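Local structure of L-lysine 6-oxidase (Marinomonas mediterranea, 3WEV) at residues B[381-386]-B[398-403]; B[518-523]-B[569-574]. The protein oxidises the side-chain amine of free L-lysine with a cysteine tryptophylquinone cofactor, releasing ammonium and the hydrogen peroxide that gives it antibacterial activity. All coordinates share one frame; numbering follows the deposited sequence.

Contact 1 (B[381-386]-B[398-403]). With LYS (lysine), chain M.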
ATOM      1  N   SER B 381      24.860 -20.127   2.012  1.00 12.84           N
ATOM      2  CA  SER B 381      24.363 -19.653   3.329  1.00 12.43           C
ATOM      3  C   SER B 381      24.216 -20.840   4.290  1.00 12.66           C
ATOM      4  O   SER B 381      23.946 -22.002   3.872  1.00 11.67           O
ATOM      5  CB  SER B 381      23.054 -18.939   3.197  1.00 13.36           C
ATOM      6  OG  SER B 381      22.454 -18.587   4.441  1.00 12.89           O
ATOM      7  N   GLY B 382      24.423 -20.532   5.579  1.00 12.43           N
ATOM      8  CA  GLY B 382      23.953 -21.408   6.660  1.00 12.80           C
ATOM      9  C   GLY B 382      22.515 -21.180   7.064  1.00 13.31           C
ATOM     10  O   GLY B 382      21.751 -20.526   6.337  1.00 14.09           O
ATOM     11  N   SER B 383      22.166 -21.753   8.227  1.00 12.84           N
ATOM     12  CA  SER B 383      20.827 -21.770   8.688  1.00 13.45           C
ATOM     13  C   SER B 383      20.405 -20.502   9.436  1.00 13.28           C
ATOM     14  O   SER B 383      19.263 -20.407   9.823  1.00 15.43           O
ATOM     15  CB  SER B 383      20.495 -23.074   9.487  1.00 14.06           C
ATOM     16  OG  SER B 383      20.483 -24.258   8.695  1.00 13.62           O
ATOM     17  N   ASN B 384      21.294 -19.527   9.613  1.00 13.19           N
ATOM     18  CA  ASN B 384      20.889 -18.178   9.963  1.00 13.57           C
ATOM     19  C   ASN B 384      21.845 -17.140   9.602  1.00 13.20           C
ATOM     20  O   ASN B 384      22.730 -16.727  10.386  1.00 14.70           O
ATOM     21  CB  ASN B 384      20.466 -17.966  11.426  1.00 14.92           C
ATOM     22  CG  ASN B 384      19.968 -16.555  11.664  1.00 16.36           C
ATOM     23  OD1 ASN B 384      19.510 -15.857  10.728  1.00 17.12           O
ATOM     24  ND2 ASN B 384      20.002 -16.130  12.905  1.00 16.53           N
ATOM     25  N   SER B 385      21.683 -16.670   8.366  1.00 13.89           N
ATOM     26  CA  SER B 385      22.470 -15.573   7.823  1.00 13.87           C
ATOM     27  C   SER B 385      21.533 -14.292   7.737  1.00 14.42           C
ATOM     28  O   SER B 385      21.930 -13.287   7.111  1.00 15.55           O
ATOM     29  CB  SER B 385      22.895 -15.934   6.378  1.00 12.64           C
ATOM     30  OG  SER B 385      21.698 -16.270   5.653  1.00 13.07           O
ATOM     31  N   VAL B 386      20.350 -14.361   8.368  1.00 13.98           N
ATOM     32  CA  VAL B 386      19.289 -13.372   8.275  1.00 14.55           C
ATOM     33  C   VAL B 386      19.210 -12.353   9.463  1.00 16.35           C
ATOM     34  O   VAL B 386      19.121 -11.130   9.234  1.00 15.14           O
ATOM     35  CB  VAL B 386      17.954 -14.112   8.117  1.00 16.18           C
ATOM     36  CG1 VAL B 386      16.783 -13.133   8.084  1.00 17.79           C
ATOM     37  CG2 VAL B 386      17.979 -14.916   6.795  1.00 16.70           C
ATOM     38  N   VAL B 398      20.489 -16.988  17.996  1.00 15.32           N
ATOM     39  CA  VAL B 398      21.449 -17.912  17.398  1.00 15.90           C
ATOM     40  C   VAL B 398      21.742 -17.598  15.923  1.00 16.06           C
ATOM     41  O   VAL B 398      20.813 -17.435  15.125  1.00 13.56           O
ATOM     42  CB  VAL B 398      20.987 -19.351  17.569  1.00 15.82           C
ATOM     43  CG1 VAL B 398      21.914 -20.340  16.876  1.00 16.04           C
ATOM     44  CG2 VAL B 398      20.986 -19.687  19.051  1.00 16.62           C
ATOM     45  N   VAL B 399      23.031 -17.465  15.625  1.00 14.13           N
ATOM     46  CA  VAL B 399      23.486 -17.167  14.308  1.00 14.86           C
ATOM     47  C   VAL B 399      24.228 -18.397  13.710  1.00 14.75           C
ATOM     48  O   VAL B 399      25.012 -19.109  14.365  1.00 12.99           O
ATOM     49  CB  VAL B 399      24.410 -15.947  14.325  1.00 14.78           C
ATOM     50  CG1 VAL B 399      25.167 -15.748  12.999  1.00 14.94           C
ATOM     51  CG2 VAL B 399      23.645 -14.735  14.768  1.00 14.84           C
ATOM     52  N   GLU B 400      24.038 -18.578  12.406  1.00 14.52           N
ATOM     53  CA  GLU B 400      24.859 -19.551  11.670  1.00 13.10           C
ATOM     54  C   GLU B 400      24.951 -19.091  10.191  1.00 12.64           C
ATOM     55  O   GLU B 400      24.056 -19.344   9.379  1.00 10.82           O
ATOM     56  CB  GLU B 400      24.234 -20.948  11.729  1.00 13.38           C
ATOM     57  CG  GLU B 400      25.191 -22.023  11.233  1.00 13.09           C
ATOM     58  CD  GLU B 400      24.515 -23.317  10.780  1.00 16.18           C
ATOM     59  OE1 GLU B 400      24.415 -24.252  11.634  1.00 15.40           O
ATOM     60  OE2 GLU B 400      24.074 -23.365   9.600  1.00 14.75           O
ATOM     61  N   LYS B 401      26.007 -18.370   9.878  1.00 12.06           N
ATOM     62  CA  LYS B 401      26.039 -17.589   8.654  1.00 12.02           C
ATOM     63  C   LYS B 401      26.264 -18.410   7.376  1.00 11.92           C
ATOM     64  O   LYS B 401      25.539 -18.234   6.352  1.00 11.74           O
ATOM     65  CB  LYS B 401      27.120 -16.566   8.732  1.00 12.12           C
ATOM     66  CG  LYS B 401      26.899 -15.500   9.797  1.00 11.69           C
ATOM     67  CD  LYS B 401      27.954 -14.430   9.607  1.00 12.12           C
ATOM     68  CE  LYS B 401      27.603 -13.252  10.532  1.00 11.91           C
ATOM     69  NZ  LYS B 401      28.645 -12.202  10.322  1.00 12.71           N
ATOM     70  N   PHE B 402      27.210 -19.335   7.456  1.00 11.44           N
ATOM     71  CA  PHE B 402      27.655 -20.113   6.283  1.00 11.80           C
ATOM     72  C   PHE B 402      27.544 -21.620   6.443  1.00 11.44           C
ATOM     73  O   PHE B 402      27.628 -22.130   7.558  1.00 13.32           O
ATOM     74  CB  PHE B 402      29.085 -19.730   5.935  1.00 12.02           C
ATOM     75  CG  PHE B 402      29.262 -18.254   5.594  1.00 11.36           C
ATOM     76  CD1 PHE B 402      28.696 -17.727   4.427  1.00 11.49           C
ATOM     77  CD2 PHE B 402      29.920 -17.408   6.441  1.00 11.82           C
ATOM     78  CE1 PHE B 402      28.827 -16.379   4.113  1.00 12.69           C
ATOM     79  CE2 PHE B 402      30.076 -16.052   6.135  1.00 11.92           C
ATOM     80  CZ  PHE B 402      29.515 -15.531   4.979  1.00 13.12           C
ATOM     81  N   LEU B 403      27.407 -22.316   5.306  1.00 11.63           N
ATOM     82  CA  LEU B 403      27.092 -23.749   5.295  1.00 12.40           C
ATOM     83  C   LEU B 403      28.253 -24.620   5.779  1.00 11.58           C
ATOM     84  O   LEU B 403      29.414 -24.296   5.603  1.00 13.17           O
ATOM     85  CB  LEU B 403      26.602 -24.169   3.897  1.00 12.35           C
ATOM     86  CG  LEU B 403      25.902 -25.536   3.757  1.00 11.58           C
ATOM     87  CD1 LEU B 403      24.724 -25.610   4.731  1.00 12.32           C
ATOM     88  CD2 LEU B 403      25.483 -25.811   2.297  1.00 11.62           C
TER
HETATM   89  N   LYS M 801      16.470 -13.111   2.219  0.50 18.81           N
HETATM   90  CA  LYS M 801      15.500 -13.315   3.331  0.50 18.92           C
HETATM   91  C   LYS M 801      15.673 -12.186   4.393  0.50 18.01           C
HETATM   92  O   LYS M 801      14.741 -12.065   5.237  0.50 19.83           O
HETATM   93  CB  LYS M 801      15.583 -14.757   3.891  0.50 18.74           C
HETATM   94  CG  LYS M 801      15.695 -15.976   2.970  0.50 19.07           C
HETATM   95  CD  LYS M 801      14.851 -17.183   3.374  0.50 19.51           C
HETATM   96  CE  LYS M 801      15.358 -18.494   2.778  0.50 19.37           C
HETATM   97  NZ  LYS M 801      15.305 -19.716   3.284  0.50 17.80           N
HETATM   98  OXT LYS M 801      16.672 -11.391   4.468  0.50 13.77           O
HETATM   99  O   HOH W   1      22.829 -25.317   8.693  1.00 16.72           O

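Contact 2 (B[518-523]-B[569-574]). With LYS (lysine), chain M.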
ATOM      1  N   ILE B 518      19.356 -15.763  -3.060  1.00 12.71           N
ATOM      2  CA  ILE B 518      20.671 -15.457  -2.524  1.00 13.40           C
ATOM      3  C   ILE B 518      20.553 -14.658  -1.253  1.00 13.77           C
ATOM      4  O   ILE B 518      19.488 -14.125  -0.982  1.00 11.81           O
ATOM      5  CB  ILE B 518      21.532 -14.720  -3.525  1.00 15.56           C
ATOM      6  CG1 ILE B 518      20.959 -13.358  -3.905  1.00 17.79           C
ATOM      7  CG2 ILE B 518      21.724 -15.591  -4.741  1.00 14.68           C
ATOM      8  CD1 ILE B 518      21.489 -12.278  -3.011  1.00 23.22           C
ATOM      9  N   GLN B 519      21.649 -14.614  -0.485  1.00 12.77           N
ATOM     10  CA  GLN B 519      21.736 -13.758   0.690  1.00 13.37           C
ATOM     11  C   GLN B 519      23.052 -13.049   0.632  1.00 13.77           C
ATOM     12  O   GLN B 519      24.059 -13.666   0.256  1.00 13.70           O
ATOM     13  CB  GLN B 519      21.703 -14.617   1.970  1.00 13.93           C
ATOM     14  CG  GLN B 519      21.326 -13.822   3.227  1.00 13.94           C
ATOM     15  CD  GLN B 519      19.867 -13.450   3.328  1.00 14.74           C
ATOM     16  OE1 GLN B 519      18.982 -14.000   2.687  1.00 12.50           O
ATOM     17  NE2 GLN B 519      19.611 -12.436   4.153  1.00 16.65           N
ATOM     18  N   THR B 520      23.049 -11.744   0.965  1.00 12.72           N
ATOM     19  CA  THR B 520      24.271 -10.981   1.047  1.00 14.26           C
ATOM     20  C   THR B 520      24.662 -11.048   2.536  1.00 12.15           C
ATOM     21  O   THR B 520      24.048 -10.426   3.386  1.00 13.77           O
ATOM     22  CB  THR B 520      23.994  -9.542   0.489  1.00 16.67           C
ATOM     23  OG1 THR B 520      23.799  -9.692  -0.940  1.00 18.97           O
ATOM     24  CG2 THR B 520      25.147  -8.655   0.683  1.00 19.54           C
ATOM     25  N   VAL B 521      25.677 -11.827   2.832  1.00 13.43           N
ATOM     26  CA  VAL B 521      26.072 -12.181   4.218  1.00 13.06           C
ATOM     27  C   VAL B 521      27.328 -11.492   4.722  1.00 12.33           C
ATOM     28  O   VAL B 521      28.422 -11.580   4.133  1.00 11.84           O
ATOM     29  CB  VAL B 521      26.226 -13.703   4.365  1.00 13.35           C
ATOM     30  CG1 VAL B 521      26.356 -14.108   5.810  1.00 13.62           C
ATOM     31  CG2 VAL B 521      25.054 -14.422   3.676  1.00 13.80           C
ATOM     32  N   ASN B 522      27.178 -10.813   5.850  1.00 12.51           N
ATOM     33  CA  ASN B 522      28.302 -10.127   6.487  1.00 11.98           C
ATOM     34  C   ASN B 522      29.375 -11.137   6.898  1.00 11.82           C
ATOM     35  O   ASN B 522      29.050 -12.187   7.401  1.00 11.53           O
ATOM     36  CB  ASN B 522      27.852  -9.380   7.749  1.00 11.76           C
ATOM     37  CG  ASN B 522      29.059  -8.896   8.529  1.00 12.60           C
ATOM     38  OD1 ASN B 522      29.570  -9.576   9.468  1.00 12.06           O
ATOM     39  ND2 ASN B 522      29.596  -7.793   8.082  1.00 12.15           N
ATOM     40  N   PHE B 523      30.655 -10.842   6.684  1.00 12.71           N
ATOM     41  CA  PHE B 523      31.679 -11.739   7.210  1.00 13.28           C
ATOM     42  C   PHE B 523      32.778 -11.090   8.091  1.00 14.90           C
ATOM     43  O   PHE B 523      33.891 -11.613   8.221  1.00 16.16           O
ATOM     44  CB  PHE B 523      32.232 -12.525   6.058  1.00 12.40           C
ATOM     45  CG  PHE B 523      32.911 -11.703   5.011  1.00 12.27           C
ATOM     46  CD1 PHE B 523      34.276 -11.422   5.082  1.00 13.97           C
ATOM     47  CD2 PHE B 523      32.192 -11.221   3.951  1.00 12.36           C
ATOM     48  CE1 PHE B 523      34.890 -10.707   4.046  1.00 14.11           C
ATOM     49  CE2 PHE B 523      32.792 -10.460   2.953  1.00 13.28           C
ATOM     50  CZ  PHE B 523      34.147 -10.198   2.982  1.00 13.07           C
ATOM     51  N   LYS B 569      17.381  -2.394   8.455  1.00 26.96           N
ATOM     52  CA  LYS B 569      17.927  -3.786   8.517  1.00 27.06           C
ATOM     53  C   LYS B 569      18.459  -4.140   7.138  1.00 25.34           C
ATOM     54  O   LYS B 569      17.722  -4.651   6.329  1.00 26.50           O
ATOM     55  CB  LYS B 569      16.857  -4.844   8.840  1.00 30.63           C
ATOM     56  CG  LYS B 569      16.450  -4.811  10.309  1.00 37.04           C
ATOM     57  CD  LYS B 569      15.460  -5.902  10.694  1.00 41.38           C
ATOM     58  CE  LYS B 569      15.102  -5.756  12.185  1.00 40.93           C
ATOM     59  NZ  LYS B 569      14.543  -6.988  12.828  1.00 40.23           N
ATOM     60  N   VAL B 570      19.724  -3.899   6.887  1.00 19.01           N
ATOM     61  CA  VAL B 570      20.325  -4.348   5.646  1.00 19.21           C
ATOM     62  C   VAL B 570      21.600  -5.054   5.989  1.00 18.03           C
ATOM     63  O   VAL B 570      22.120  -4.901   7.075  1.00 15.16           O
ATOM     64  CB  VAL B 570      20.623  -3.179   4.689  1.00 22.73           C
ATOM     65  CG1 VAL B 570      19.302  -2.558   4.176  1.00 26.78           C
ATOM     66  CG2 VAL B 570      21.496  -2.144   5.405  1.00 22.39           C
ATOM     67  N   PRO B 571      22.113  -5.858   5.052  1.00 18.19           N
ATOM     68  CA  PRO B 571      23.348  -6.565   5.318  1.00 17.19           C
ATOM     69  C   PRO B 571      24.478  -5.607   5.722  1.00 14.66           C
ATOM     70  O   PRO B 571      24.635  -4.585   5.118  1.00 15.27           O
ATOM     71  CB  PRO B 571      23.632  -7.190   3.973  1.00 17.94           C
ATOM     72  CG  PRO B 571      22.231  -7.595   3.505  1.00 19.66           C
ATOM     73  CD  PRO B 571      21.526  -6.280   3.754  1.00 21.25           C
ATOM     74  N   LEU B 572      25.225  -5.935   6.734  1.00 14.44           N
ATOM     75  CA  LEU B 572      26.345  -5.128   7.155  1.00 15.51           C
ATOM     76  C   LEU B 572      27.527  -5.402   6.276  1.00 15.85           C
ATOM     77  O   LEU B 572      27.935  -6.550   6.157  1.00 15.88           O
ATOM     78  CB  LEU B 572      26.741  -5.472   8.591  1.00 16.37           C
ATOM     79  CG  LEU B 572      27.989  -4.714   9.079  1.00 16.30           C
ATOM     80  CD1 LEU B 572      27.690  -3.268   9.353  1.00 16.80           C
ATOM     81  CD2 LEU B 572      28.551  -5.351  10.355  1.00 17.05           C
ATOM     82  N   PRO B 573      28.101  -4.380   5.641  1.00 16.42           N
ATOM     83  CA  PRO B 573      29.358  -4.640   4.884  1.00 15.58           C
ATOM     84  C   PRO B 573      30.529  -4.855   5.778  1.00 13.67           C
ATOM     85  O   PRO B 573      30.523  -4.355   6.904  1.00 13.81           O
ATOM     86  CB  PRO B 573      29.540  -3.381   4.005  1.00 17.37           C
ATOM     87  CG  PRO B 573      28.450  -2.453   4.420  1.00 18.27           C
ATOM     88  CD  PRO B 573      27.696  -2.970   5.607  1.00 17.62           C
ATOM     89  N   PRO B 574      31.563  -5.573   5.321  1.00 13.76           N
ATOM     90  CA  PRO B 574      31.638  -6.200   3.965  1.00 13.20           C
ATOM     91  C   PRO B 574      30.851  -7.505   3.942  1.00 12.87           C
ATOM     92  O   PRO B 574      30.766  -8.267   4.962  1.00 13.95           O
ATOM     93  CB  PRO B 574      33.129  -6.400   3.742  1.00 12.91           C
ATOM     94  CG  PRO B 574      33.616  -6.709   5.114  1.00 13.81           C
ATOM     95  CD  PRO B 574      32.776  -5.846   6.089  1.00 12.34           C
TER
HETATM   96  N   LYS M 801      16.470 -13.111   2.219  0.50 18.81           N
HETATM   97  CA  LYS M 801      15.500 -13.315   3.331  0.50 18.92           C
HETATM   98  C   LYS M 801      15.673 -12.186   4.393  0.50 18.01           C
HETATM   99  O   LYS M 801      14.741 -12.065   5.237  0.50 19.83           O
HETATM  100  CB  LYS M 801      15.583 -14.757   3.891  0.50 18.74           C
HETATM  101  CG  LYS M 801      15.695 -15.976   2.970  0.50 19.07           C
HETATM  102  CD  LYS M 801      14.851 -17.183   3.374  0.50 19.51           C
HETATM  103  CE  LYS M 801      15.358 -18.494   2.778  0.50 19.37           C
HETATM  104  NZ  LYS M 801      15.305 -19.716   3.284  0.50 17.80           N
HETATM  105  OXT LYS M 801      16.672 -11.391   4.468  0.50 13.77           O

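Contact 1 (B[381-386]-B[398-403])
Gly382 and Asn384 pair with strand 400-402 in antiparallel fashion, through backbone hydrogen bonds. Asn384 and Glu400 exchange a reciprocal pair, Asn384 N giving to Glu400 O at 2.8 Å and Asn384 O accepting from Glu400 N at 3.0 Å, while Gly382 N reaches Lys401 O in a nearly straight bond of 2.7 Å. Gly382 has no side chain, and its CA lies 3.9 Å from Phe402 CA.

Side chains add further polar bonds. With CG anti to the backbone N (chi1 -176°), the Asn384 amide lies beside Val398, and ND2 meets Val398 O at 2.7 Å in the plane of the amide. OD1 of Asn384 accepts from the backbone N of Val386, an Asx turn. The extended side chain of Glu400 brings its carboxylate to the bulge, where OE2 accepts from Ser383 N at 2.9 Å from above the carboxylate plane; one water links OE2 to Ser383 OG, which also bonds to the backbone N of Met447. Ser385 OG donates to Ser381 OG, and that hydroxyl in turn donates to Gly382 O.

With Ser383 and Asn384 together facing Glu400, the arrangement is a classic beta bulge in a short antiparallel pair.

Contact 2 (B[518-523]-B[569-574])
Asn522 and Phe523 meet Leu572 and Pro574 where an antiparallel ribbon ends: the long strand 557-571, paired with 530-543, runs out into a proline-rich connection that leads to strand 575-579, the antiparallel partner of 518-522. The two segments are therefore joined by side-chain contacts and a single backbone hydrogen bond, without a ladder of their own.

The tight part centres on Asn522. Its CG stands anti to the backbone N (chi1 170°), which carries the amide across to Leu572; ND2 donates to Leu572 O at 2.8 Å, with the acceptor in the amide plane but the donor well above the plane of the carbonyl. Leu572 CD2 also rests on this nitrogen at 3.5 Å. The same amide bonds through ND2 to Ser524 OG and through OD1 to the backbone N of Glu525.

Toward the solvent the packing is looser. Pro571 CB meets Thr520 CG2 at 3.9 Å, and Phe523 CZ lies 4.0 Å from Pro574 CB. Pro574, an exposed residue behind a cis peptide bond, puts CG over one face of the Phe523 ring near its rim. At the far end of the strand, Gln519 OE1 accepts from the alpha-amino N of the bound lysine and NE2 donates to its carboxylate OXT. Beside the ring, Phe523 N donates to Pro574 O at 3.1 Å, nearly along the C=O axis.

Overall arrangement
The pair illustrates how one active-site region is built from unlike materials. Contact 1 is almost wholly buried and held by backbone pairing with polar side chains; contact 2 lies farther from the chain's centre, is only partly buried, and relies on prolines and two hydrogen bonds. They touch along strand 518-522: Lys401 NZ, which also bonds to Glu525 O, probably bonds to Asn522 O at 2.9 Å, and Phe402 and Ser385 pack on Val521. Contact 1 only packs on the bound lysine, through Val386, while contact 2 reaches it by hydrogen bonds. Gln519 OE1 also accepts from Trp580, the neighbour of the quinone-forming Trp581.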